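Local coordinates for protein beta-glucuronidase (Dictyoglomus thermophilum, PDB 6XXW) that probably hydrolyses beta-D-glucuronides, releasing glucuronic acid, as a member of glycoside hydrolase family 2, at residues N322-D325 with F326-K330; I348-L351 with A352-Y355; I549-F552 with A553-T557; K586-W589 with S590-D594. All coordinates share one frame; numbering follows the deposited sequence.

Interaction 1 (N322-D325 with F326-K330); sequences NIKD and FNLLK
Asn-322 and Phe-326 sit one turn apart on helix 319-332, the helix of a beta-alpha-beta unit in the TIM barrel. The backbone bonds come first: Phe-326 N donates to Asn-322 O at 3.0 Å, and Asn-327, Leu-328 and Leu-329 reach back in the same way to Ile-323, Lys-324 and Asp-325. Among aromatic contacts, Phe-326 has CG opposite its carbonyl carbon (chi1 -81°), which swings the ring edge back along the helix and sets CD2 3.1 Å from Asn-322 O, near the ring plane. The ring packs on Phe-337, Leu-351 and Ala-352. With an alanine here, those three would probably face a gap and Asn-322 O lose the ring edge. Side-chain packing is slighter. Ile-323 CG2 runs beside Asn-327 ND2 at 3.6 Å, and Lys-324 CG lies 4.2 Å from Leu-328 CD1. Charged and amide ends look off the helix: Asp-325 pairs with Lys-306 and Arg-576, Asn-327 OD1 with Tyr-355 OH, and Asn-327 ND2 with Ile-61 O of a second subunit. The chemistry thus divides the labour, the backbone satisfying itself while the polar ends tie the helix to its surroundings; two basic partners probably keep buried Asp-325 ionised.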
loop_
_atom_site.group_PDB
_atom_site.type_symbol
_atom_site.label_atom_id
_atom_site.label_comp_id
_atom_site.label_asym_id
_atom_site.label_seq_id
_atom_site.Cartn_x
_atom_site.Cartn_y
_atom_site.Cartn_z
ATOM N N ASN A 322 21.516 -1.256 -13.085
ATOM C CA ASN A 322 21.632 -1.020 -14.519
ATOM C C ASN A 322 21.266 -2.274 -15.303
ATOM O O ASN A 322 20.484 -2.217 -16.256
ATOM C CB ASN A 322 23.051 -0.567 -14.859
ATOM C CG ASN A 322 23.331 0.851 -14.421
ATOM O OD1 ASN A 322 22.417 1.600 -14.085
ATOM N ND2 ASN A 322 24.603 1.232 -14.438
ATOM N N ILE A 323 21.819 -3.419 -14.910
ATOM C CA ILE A 323 21.523 -4.657 -15.625
ATOM C C ILE A 323 20.062 -5.040 -15.434
ATOM O O ILE A 323 19.380 -5.436 -16.388
ATOM C CB ILE A 323 22.505 -5.758 -15.183
ATOM C CG1 ILE A 323 23.873 -5.474 -15.831
ATOM C CG2 ILE A 323 22.003 -7.154 -15.597
ATOM C CD1 ILE A 323 25.043 -6.188 -15.172
ATOM N N LYS A 324 19.542 -4.886 -14.215
ATOM C CA LYS A 324 18.107 -5.080 -13.996
ATOM C C LYS A 324 17.278 -4.219 -14.948
ATOM O O LYS A 324 16.299 -4.691 -15.539
ATOM C CB LYS A 324 17.753 -4.756 -12.548
ATOM C CG LYS A 324 16.274 -4.922 -12.245
ATOM C CD LYS A 324 15.817 -6.349 -12.540
ATOM C CE LYS A 324 14.543 -6.688 -11.762
ATOM N NZ LYS A 324 14.190 -8.143 -11.859
ATOM N N ASP A 325 17.671 -2.956 -15.126
ATOM C CA ASP A 325 16.879 -2.050 -15.953
ATOM C C ASP A 325 16.892 -2.502 -17.410
ATOM O O ASP A 325 15.862 -2.454 -18.093
ATOM C CB ASP A 325 17.415 -0.619 -15.834
ATOM C CG ASP A 325 16.966 0.097 -14.550
ATOM O OD1 ASP A 325 16.223 -0.496 -13.729
ATOM O OD2 ASP A 325 17.363 1.275 -14.359
ATOM N N PHE A 326 18.051 -2.947 -17.909
ATOM C CA PHE A 326 18.103 -3.400 -19.293
ATOM C C PHE A 326 17.331 -4.702 -19.491
ATOM O O PHE A 326 16.714 -4.907 -20.543
ATOM C CB PHE A 326 19.561 -3.538 -19.749
ATOM C CG PHE A 326 20.164 -2.223 -20.156
ATOM C CD1 PHE A 326 19.923 -1.696 -21.415
ATOM C CD2 PHE A 326 20.896 -1.470 -19.249
ATOM C CE1 PHE A 326 20.442 -0.472 -21.776
ATOM C CE2 PHE A 326 21.414 -0.240 -19.605
ATOM C CZ PHE A 326 21.188 0.260 -20.870
ATOM N N ASN A 327 17.352 -5.599 -18.507
ATOM C CA ASN A 327 16.540 -6.810 -18.636
ATOM C C ASN A 327 15.055 -6.472 -18.648
ATOM O O ASN A 327 14.268 -7.106 -19.365
ATOM C CB ASN A 327 16.875 -7.784 -17.510
ATOM C CG ASN A 327 18.260 -8.354 -17.661
ATOM O OD1 ASN A 327 18.786 -8.410 -18.770
ATOM N ND2 ASN A 327 18.877 -8.745 -16.556
ATOM N N LEU A 328 14.660 -5.453 -17.885
ATOM C CA LEU A 328 13.269 -5.003 -17.922
ATOM C C LEU A 328 12.932 -4.353 -19.259
ATOM O O LEU A 328 11.837 -4.558 -19.796
ATOM C CB LEU A 328 12.999 -4.034 -16.770
ATOM C CG LEU A 328 12.895 -4.634 -15.362
ATOM C CD1 LEU A 328 12.919 -3.517 -14.287
ATOM C CD2 LEU A 328 11.651 -5.497 -15.237
ATOM N N LEU A 329 13.861 -3.570 -19.815
ATOM C CA LEU A 329 13.638 -2.983 -21.135
ATOM C C LEU A 329 13.388 -4.066 -22.179
ATOM O O LEU A 329 12.479 -3.952 -23.014
ATOM C CB LEU A 329 14.840 -2.116 -21.533
ATOM C CG LEU A 329 14.991 -0.737 -20.862
ATOM C CD1 LEU A 329 16.244 0.009 -21.430
ATOM C CD2 LEU A 329 13.744 0.094 -21.045
ATOM N N LYS A 330 14.210 -5.121 -22.166
ATOM C CA LYS A 330 14.009 -6.213 -23.112
ATOM C C LYS A 330 12.721 -6.972 -22.813
ATOM O O LYS A 330 11.978 -7.328 -23.739
ATOM C CB LYS A 330 15.218 -7.154 -23.096
ATOM C CG LYS A 330 16.451 -6.594 -23.819
ATOM C CD LYS A 330 16.228 -6.453 -25.335
ATOM C CE LYS A 330 16.582 -7.735 -26.087
ATOM N NZ LYS A 330 16.422 -7.612 -27.571
#

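Interaction 2 (I348-L351 with A352-Y355); sequences ILFL and ADQY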
loop_
_atom_site.group_PDB
_atom_site.type_symbol
_atom_site.label_atom_id
_atom_site.label_comp_id
_atom_site.label_asym_id
_atom_site.label_seq_id
_atom_site.Cartn_x
_atom_site.Cartn_y
_atom_site.Cartn_z
ATOM N N ILE A 348 26.212 2.867 -18.545
ATOM C CA ILE A 348 24.893 2.610 -19.116
ATOM C C ILE A 348 24.956 2.564 -20.647
ATOM O O ILE A 348 24.256 1.766 -21.288
ATOM C CB ILE A 348 23.884 3.651 -18.600
ATOM C CG1 ILE A 348 23.453 3.265 -17.179
ATOM C CG2 ILE A 348 22.659 3.745 -19.539
ATOM C CD1 ILE A 348 22.586 4.337 -16.505
ATOM N N LEU A 349 25.815 3.385 -21.260
ATOM C CA LEU A 349 25.920 3.359 -22.721
ATOM C C LEU A 349 26.602 2.083 -23.223
ATOM O O LEU A 349 26.218 1.548 -24.276
ATOM C CB LEU A 349 26.662 4.602 -23.229
ATOM C CG LEU A 349 25.926 5.916 -22.967
ATOM C CD1 LEU A 349 26.636 7.048 -23.664
ATOM C CD2 LEU A 349 24.488 5.838 -23.454
ATOM N N PHE A 350 27.613 1.578 -22.500
ATOM C CA PHE A 350 28.206 0.296 -22.881
ATOM C C PHE A 350 27.174 -0.819 -22.805
ATOM O O PHE A 350 27.150 -1.715 -23.659
ATOM C CB PHE A 350 29.407 -0.038 -21.997
ATOM C CG PHE A 350 30.656 0.704 -22.366
ATOM C CD1 PHE A 350 31.378 0.358 -23.503
ATOM C CD2 PHE A 350 31.107 1.757 -21.582
ATOM C CE1 PHE A 350 32.536 1.053 -23.848
ATOM C CE2 PHE A 350 32.255 2.457 -21.926
ATOM C CZ PHE A 350 32.968 2.101 -23.061
ATOM N N LEU A 351 26.302 -0.775 -21.789
ATOM C CA LEU A 351 25.224 -1.752 -21.699
ATOM C C LEU A 351 24.216 -1.571 -22.831
ATOM O O LEU A 351 23.755 -2.557 -23.417
ATOM C CB LEU A 351 24.537 -1.653 -20.335
ATOM C CG LEU A 351 25.359 -2.124 -19.130
ATOM C CD1 LEU A 351 24.600 -1.850 -17.822
ATOM C CD2 LEU A 351 25.654 -3.611 -19.291
ATOM N N ALA A 352 23.859 -0.325 -23.162
ATOM C CA ALA A 352 22.937 -0.140 -24.276
ATOM C C ALA A 352 23.535 -0.689 -25.570
ATOM O O ALA A 352 22.812 -1.271 -26.395
ATOM C CB ALA A 352 22.552 1.327 -24.414
ATOM N N ASP A 353 24.863 -0.558 -25.737
ATOM C CA ASP A 353 25.558 -1.178 -26.871
ATOM C C ASP A 353 25.371 -2.696 -26.870
ATOM O O ASP A 353 25.126 -3.305 -27.920
ATOM C CB ASP A 353 27.067 -0.864 -26.841
ATOM C CG ASP A 353 27.408 0.637 -26.978
ATOM O OD1 ASP A 353 26.563 1.474 -27.416
ATOM O OD2 ASP A 353 28.582 0.976 -26.652
ATOM N N GLN A 354 25.531 -3.328 -25.702
ATOM C CA GLN A 354 25.419 -4.786 -25.597
ATOM C C GLN A 354 23.992 -5.268 -25.819
ATOM O O GLN A 354 23.773 -6.326 -26.427
ATOM C CB GLN A 354 25.913 -5.250 -24.229
ATOM C CG GLN A 354 27.408 -4.993 -23.997
ATOM C CD GLN A 354 28.263 -6.017 -24.688
ATOM O OE1 GLN A 354 27.834 -7.160 -24.877
ATOM N NE2 GLN A 354 29.483 -5.623 -25.079
ATOM N N TYR A 355 23.012 -4.534 -25.301
ATOM C CA TYR A 355 21.628 -4.977 -25.350
ATOM C C TYR A 355 20.908 -4.552 -26.626
ATOM O O TYR A 355 19.830 -5.074 -26.911
ATOM C CB TYR A 355 20.866 -4.425 -24.137
ATOM C CG TYR A 355 20.972 -5.252 -22.869
ATOM C CD1 TYR A 355 19.992 -6.190 -22.548
ATOM C CD2 TYR A 355 22.035 -5.082 -21.983
ATOM C CE1 TYR A 355 20.073 -6.949 -21.388
ATOM C CE2 TYR A 355 22.126 -5.832 -20.810
ATOM C CZ TYR A 355 21.140 -6.773 -20.525
ATOM O OH TYR A 355 21.204 -7.532 -19.372
HETATM O O HOH W 1 29.799 -2.584 -24.832
#
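Leu-351 and Tyr-355 face each other across one turn of helix 346-355, which in the TIM barrel joins strand 336-338 to strand 358-362 as a beta-alpha-beta crossover. Leu-351 is the most deeply involved. Its carbonyl accepts Tyr-355 N at 2.8 Å, and the same oxygen lies at the edge of the tyrosine ring, 3.4 Å from CD2. Farther out, Leu-351 CD2 and Tyr-355 CE2 make a loose apolar touch at 4.4 Å, and Leu-51 of a second subunit packs on both side chains.

Ala-352 offers only a methyl: its N-H bonds to Ile-348 O, its CB rests 3.6 Å from that oxygen, and the methyl packs against Val-359 of the next strand and Ser-407.

Phe-350 works through its carbonyl as much as its ring. The ring meets His-405 edge-to-face, while Asp-353 OD2 approaches it obliquely. The carboxylate of Asp-353 lies beside Leu-349 O, with OD1 only 3.2 Å away; two acceptors this near would probably repel, yet donors lie at hand, His-405 bonding to OD2 and Ser-407 to OD1. Phe-350 O takes Gln-354 N at 3.1 Å, and Gln-354 then bends at chi2 (-79°), its CG passing close to Phe-350 O while the amide leads off from the helix, near enough for one water to span the two. That water, in plane at the edge of the Phe-350 ring, donates to Phe-350 O at 3.0 Å and accepts from Gln-354 NE2 at 3.1 Å.

Interaction 3 (I549-F552 with A553-T557); sequences IWNF and ADFMT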
loop_
_atom_site.group_PDB
_atom_site.type_symbol
_atom_site.label_atom_id
_atom_site.label_comp_id
_atom_site.label_asym_id
_atom_site.label_seq_id
_atom_site.Cartn_x
_atom_site.Cartn_y
_atom_site.Cartn_z
ATOM N N ILE A 549 7.140 6.864 -22.970
ATOM C CA ILE A 549 6.323 7.122 -21.793
ATOM C C ILE A 549 7.203 7.725 -20.704
ATOM O O ILE A 549 8.354 7.321 -20.516
ATOM C CB ILE A 549 5.633 5.822 -21.325
ATOM C CG1 ILE A 549 4.513 5.403 -22.296
ATOM C CG2 ILE A 549 5.015 5.986 -19.926
ATOM C CD1 ILE A 549 4.969 4.728 -23.601
ATOM N N TRP A 550 6.675 8.718 -19.997
ATOM C CA TRP A 550 7.288 9.243 -18.782
ATOM C C TRP A 550 6.600 8.588 -17.590
ATOM O O TRP A 550 5.397 8.783 -17.409
ATOM C CB TRP A 550 7.099 10.755 -18.699
ATOM C CG TRP A 550 7.871 11.365 -17.598
ATOM C CD1 TRP A 550 7.415 11.731 -16.363
ATOM C CD2 TRP A 550 9.265 11.649 -17.619
ATOM N NE1 TRP A 550 8.453 12.246 -15.618
ATOM C CE2 TRP A 550 9.599 12.204 -16.368
ATOM C CE3 TRP A 550 10.264 11.501 -18.588
ATOM C CZ2 TRP A 550 10.899 12.627 -16.059
ATOM C CZ3 TRP A 550 11.564 11.911 -18.278
ATOM C CH2 TRP A 550 11.867 12.461 -17.023
ATOM N N ASN A 551 7.343 7.842 -16.757
ATOM C CA ASN A 551 8.801 7.628 -16.794
ATOM C C ASN A 551 9.012 6.121 -16.719
ATOM O O ASN A 551 8.058 5.393 -16.443
ATOM C CB ASN A 551 9.493 8.309 -15.600
ATOM C CG ASN A 551 11.027 8.233 -15.652
ATOM O OD1 ASN A 551 11.637 7.212 -15.299
ATOM N ND2 ASN A 551 11.655 9.333 -16.060
ATOM N N PHE A 552 10.244 5.659 -16.949
ATOM C CA PHE A 552 10.580 4.257 -16.695
ATOM C C PHE A 552 10.208 3.852 -15.267
ATOM O O PHE A 552 9.535 2.838 -15.055
ATOM C CB PHE A 552 12.073 4.020 -16.955
ATOM C CG PHE A 552 12.548 2.606 -16.645
ATOM C CD1 PHE A 552 12.303 1.561 -17.528
ATOM C CD2 PHE A 552 13.280 2.344 -15.489
ATOM C CE1 PHE A 552 12.750 0.267 -17.255
ATOM C CE2 PHE A 552 13.736 1.056 -15.197
ATOM C CZ PHE A 552 13.472 0.010 -16.086
ATOM N N ALA A 553 10.619 4.642 -14.271
ATOM C CA ALA A 553 10.382 4.261 -12.879
ATOM C C ALA A 553 10.162 5.488 -11.999
ATOM O O ALA A 553 10.688 6.570 -12.282
ATOM C CB ALA A 553 11.560 3.450 -12.321
ATOM N N ASP A 554 9.429 5.287 -10.893
ATOM C CA ASP A 554 9.271 6.327 -9.870
ATOM C C ASP A 554 10.630 6.839 -9.411
ATOM O O ASP A 554 11.556 6.056 -9.176
ATOM C CB ASP A 554 8.505 5.789 -8.646
ATOM C CG ASP A 554 7.106 5.291 -8.990
ATOM O OD1 ASP A 554 6.566 5.704 -10.035
ATOM O OD2 ASP A 554 6.547 4.477 -8.211
ATOM N N PHE A 555 10.749 8.161 -9.261
ATOM C CA PHE A 555 12.025 8.772 -8.889
ATOM C C PHE A 555 11.787 9.928 -7.929
ATOM O O PHE A 555 10.690 10.480 -7.860
ATOM C CB PHE A 555 12.804 9.268 -10.125
ATOM C CG PHE A 555 12.077 10.309 -10.936
ATOM C CD1 PHE A 555 11.177 9.932 -11.930
ATOM C CD2 PHE A 555 12.300 11.666 -10.717
ATOM C CE1 PHE A 555 10.508 10.898 -12.692
ATOM C CE2 PHE A 555 11.628 12.634 -11.471
ATOM C CZ PHE A 555 10.748 12.254 -12.459
ATOM N N MET A 556 12.836 10.306 -7.195
ATOM C CA MET A 556 12.700 11.352 -6.186
ATOM C C MET A 556 12.756 12.755 -6.796
ATOM O O MET A 556 13.485 13.011 -7.759
ATOM C CB MET A 556 13.805 11.234 -5.132
ATOM C CG MET A 556 13.616 10.133 -4.110
ATOM S SD MET A 556 12.031 10.170 -3.261
ATOM C CE MET A 556 11.892 11.892 -2.953
ATOM N N THR A 557 11.999 13.674 -6.187
ATOM C CA THR A 557 11.974 15.097 -6.513
ATOM C C THR A 557 12.084 15.888 -5.218
ATOM O O THR A 557 11.974 15.327 -4.122
ATOM C CB THR A 557 10.674 15.504 -7.230
ATOM O OG1 THR A 557 9.568 15.336 -6.331
ATOM C CG2 THR A 557 10.438 14.643 -8.459
#
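An Asx turn follows the last strand of the TIM barrel, 544-550: the side chain of Asn-551 reaches forward to the backbone of Ala-553, just after a cis peptide bond between Trp-550 and Asn-551. Asn-551 OD1 accepts Ala-553 N at 2.9 Å, the N-H...O angle being 164° and the donor lying in the amide plane on a lone pair. The other end of the amide serves two purposes. Asn-551 ND2 sits over one face of the Trp-550 indole, 3.2 Å above its plane and offset toward the rim, and it gives a weak hydrogen bond to Lys-306 O. A leucine in place of Asn-551 would probably leave Ala-553 N without its acceptor and the turn less firmly held.

Beyond the turn the chain brings Phe-555 back to the tryptophan. Phe-555 CG stands between its backbone N and carbonyl carbon (chi1 60°), which directs the ring toward Asn-551 and Trp-550. The two aromatic planes are 86° apart in an oblique pairing, with Trp-550 CZ2 3.6 Å from Phe-555 CZ. His-307 meets both rings, and a bound Tris molecule, probably from the crystallisation liquor, lies about 3 Å from the Trp-550 side chain, consistent with a pocket at this end of the barrel. Phe-552 turns elsewhere, to a cation-pi contact with Lys-306. At the edge of the Phe-555 ring, in its plane, Trp-550 NE1 lies 3.8 Å from CE1.

Interaction 4 (K586-W589 with S590-D594); sequences KERW and SKLPD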
loop_
_atom_site.group_PDB
_atom_site.type_symbol
_atom_site.label_atom_id
_atom_site.label_comp_id
_atom_site.label_asym_id
_atom_site.label_seq_id
_atom_site.Cartn_x
_atom_site.Cartn_y
_atom_site.Cartn_z
ATOM N N LYS A 586 3.865 -4.053 -22.557
ATOM C CA LYS A 586 4.469 -5.296 -23.028
ATOM C C LYS A 586 3.643 -5.918 -24.144
ATOM O O LYS A 586 4.194 -6.398 -25.142
ATOM C CB LYS A 586 4.624 -6.292 -21.875
ATOM C CG LYS A 586 5.358 -7.596 -22.243
ATOM C CD LYS A 586 5.548 -8.474 -21.009
ATOM C CE LYS A 586 5.943 -9.905 -21.368
ATOM N NZ LYS A 586 7.279 -10.005 -22.011
ATOM N N GLU A 587 2.316 -5.923 -23.989
ATOM C CA GLU A 587 1.465 -6.550 -24.992
ATOM C C GLU A 587 1.433 -5.731 -26.278
ATOM O O GLU A 587 1.546 -6.293 -27.374
ATOM C CB GLU A 587 0.055 -6.753 -24.439
ATOM C CG GLU A 587 -0.722 -7.826 -25.193
ATOM C CD GLU A 587 -2.200 -7.509 -25.313
ATOM O OE1 GLU A 587 -2.820 -7.918 -26.319
ATOM O OE2 GLU A 587 -2.744 -6.852 -24.398
ATOM N N ARG A 588 1.284 -4.406 -26.166
ATOM C CA ARG A 588 1.346 -3.552 -27.348
ATOM C C ARG A 588 2.683 -3.709 -28.062
ATOM O O ARG A 588 2.736 -4.028 -29.257
ATOM C CB ARG A 588 1.125 -2.091 -26.954
ATOM C CG ARG A 588 1.412 -1.080 -28.065
ATOM C CD ARG A 588 0.960 0.329 -27.679
ATOM N NE ARG A 588 1.409 1.354 -28.634
ATOM C CZ ARG A 588 0.826 1.617 -29.802
ATOM N NH1 ARG A 588 -0.257 0.932 -30.184
ATOM N NH2 ARG A 588 1.326 2.562 -30.596
ATOM N N TRP A 589 3.784 -3.512 -27.334
ATOM C CA TRP A 589 5.089 -3.468 -27.981
ATOM C C TRP A 589 5.534 -4.831 -28.501
ATOM O O TRP A 589 6.385 -4.887 -29.392
ATOM C CB TRP A 589 6.121 -2.897 -27.017
ATOM C CG TRP A 589 5.954 -1.415 -26.775
ATOM C CD1 TRP A 589 5.211 -0.534 -27.508
ATOM C CD2 TRP A 589 6.555 -0.659 -25.723
ATOM N NE1 TRP A 589 5.318 0.739 -26.970
ATOM C CE2 TRP A 589 6.146 0.680 -25.877
ATOM C CE3 TRP A 589 7.414 -0.988 -24.668
ATOM C CZ2 TRP A 589 6.557 1.690 -25.006
ATOM C CZ3 TRP A 589 7.821 0.015 -23.805
ATOM C CH2 TRP A 589 7.400 1.337 -23.986
ATOM N N SER A 590 4.974 -5.930 -27.984
ATOM C CA SER A 590 5.271 -7.230 -28.578
ATOM C C SER A 590 4.661 -7.370 -29.968
ATOM O O SER A 590 5.079 -8.243 -30.737
ATOM C CB SER A 590 4.763 -8.357 -27.679
ATOM O OG SER A 590 3.354 -8.481 -27.804
ATOM N N LYS A 591 3.678 -6.537 -30.297
ATOM C CA LYS A 591 3.013 -6.553 -31.590
ATOM C C LYS A 591 3.567 -5.524 -32.555
ATOM O O LYS A 591 3.273 -5.597 -33.752
ATOM C CB LYS A 591 1.515 -6.282 -31.423
ATOM C CG LYS A 591 0.713 -7.399 -30.781
ATOM C CD LYS A 591 -0.760 -7.002 -30.720
ATOM C CE LYS A 591 -1.254 -6.869 -29.293
ATOM N NZ LYS A 591 -2.640 -6.309 -29.235
ATOM N N LEU A 592 4.309 -4.550 -32.061
ATOM C CA LEU A 592 4.855 -3.477 -32.880
ATOM C C LEU A 592 6.264 -3.830 -33.300
ATOM O O LEU A 592 7.108 -4.099 -32.432
ATOM C CB LEU A 592 4.873 -2.164 -32.104
ATOM C CG LEU A 592 3.566 -1.435 -31.800
ATOM C CD1 LEU A 592 3.899 -0.016 -31.367
ATOM C CD2 LEU A 592 2.619 -1.443 -33.010
ATOM N N PRO A 593 6.569 -3.832 -34.595
ATOM C CA PRO A 593 7.946 -4.105 -35.015
ATOM C C PRO A 593 8.851 -2.920 -34.708
ATOM O O PRO A 593 8.408 -1.770 -34.654
ATOM C CB PRO A 593 7.818 -4.334 -36.525
ATOM C CG PRO A 593 6.629 -3.525 -36.931
ATOM C CD PRO A 593 5.694 -3.478 -35.727
ATOM N N ASP A 594 10.137 -3.222 -34.491
ATOM C CA ASP A 594 11.135 -2.165 -34.333
ATOM C C ASP A 594 11.233 -1.307 -35.587
ATOM O O ASP A 594 11.467 -0.095 -35.505
ATOM C CB ASP A 594 12.505 -2.771 -34.019
ATOM C CG ASP A 594 12.576 -3.368 -32.632
ATOM O OD1 ASP A 594 11.909 -2.842 -31.721
ATOM O OD2 ASP A 594 13.303 -4.364 -32.457
#
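Arg-588 leaves its backbone with CG opposite the amide nitrogen (chi1 170°) and runs extended to NE, whereas Leu-592 has CG opposite its carbonyl carbon (chi1 -71°); together they lay a leucine methyl over the guanidinium where helix 580-591 of the TIM barrel domain ends. Leu-592 CD1 lies over one guanidinium face, offset toward the rim, 3.7 Å from Arg-588 NH2, and the same methyl meets the indole edge of Trp-589 at CD1, 4.1 Å away. Acids hold both flat groups at their N-H atoms: Arg-588 NH2 forms salt bridges with Asp-539 and Glu-547, and Glu-547 also accepts from Trp-589 NE1.

On the exposed flank, Glu-587 and Lys-591 run alongside each other off the helix and form a salt bridge, its bond from NZ to OE1 weak at 3.3 Å. Ser-590 folds its hydroxyl back on the preceding turn, OG donating to Glu-587 O at 2.9 Å.

The backbone frays here. Lys-591 N already bonds three residues back, to Arg-588 O at 2.9 Å, approaching from 49° above the carbonyl plane, and Leu-592 N makes two weak bonds, to Arg-588 O and Trp-589 O. A charge meets two of the carbonyls here: Lys-302 NZ donates to Trp-589 O and to Leu-592 O, which probably eases the closeness of these two acceptors, 3.2 Å apart.

From the N terminus the four contacts come strictly in series; none nests in or crosses another, and each closes a local turn of the chain. Interactions 1 and 2 lie on consecutive barrel helices and touch: the Phe-326 ring wedges against helix 346-355, with CE2 3.5 Å from Leu-351 CB, and both also meet a second subunit. Interaction 3, at the end of the last barrel strand, reaches back to interaction 1 through Phe-552, whose CE1 lies 3.9 Å from Leu-329 CD2. Interaction 4 ends helix 580-591 and meets interaction 3 where Trp-589 CZ2 packs on Ile-549 CD1. The last strand and helix are thereby joined to the barrel's beginning.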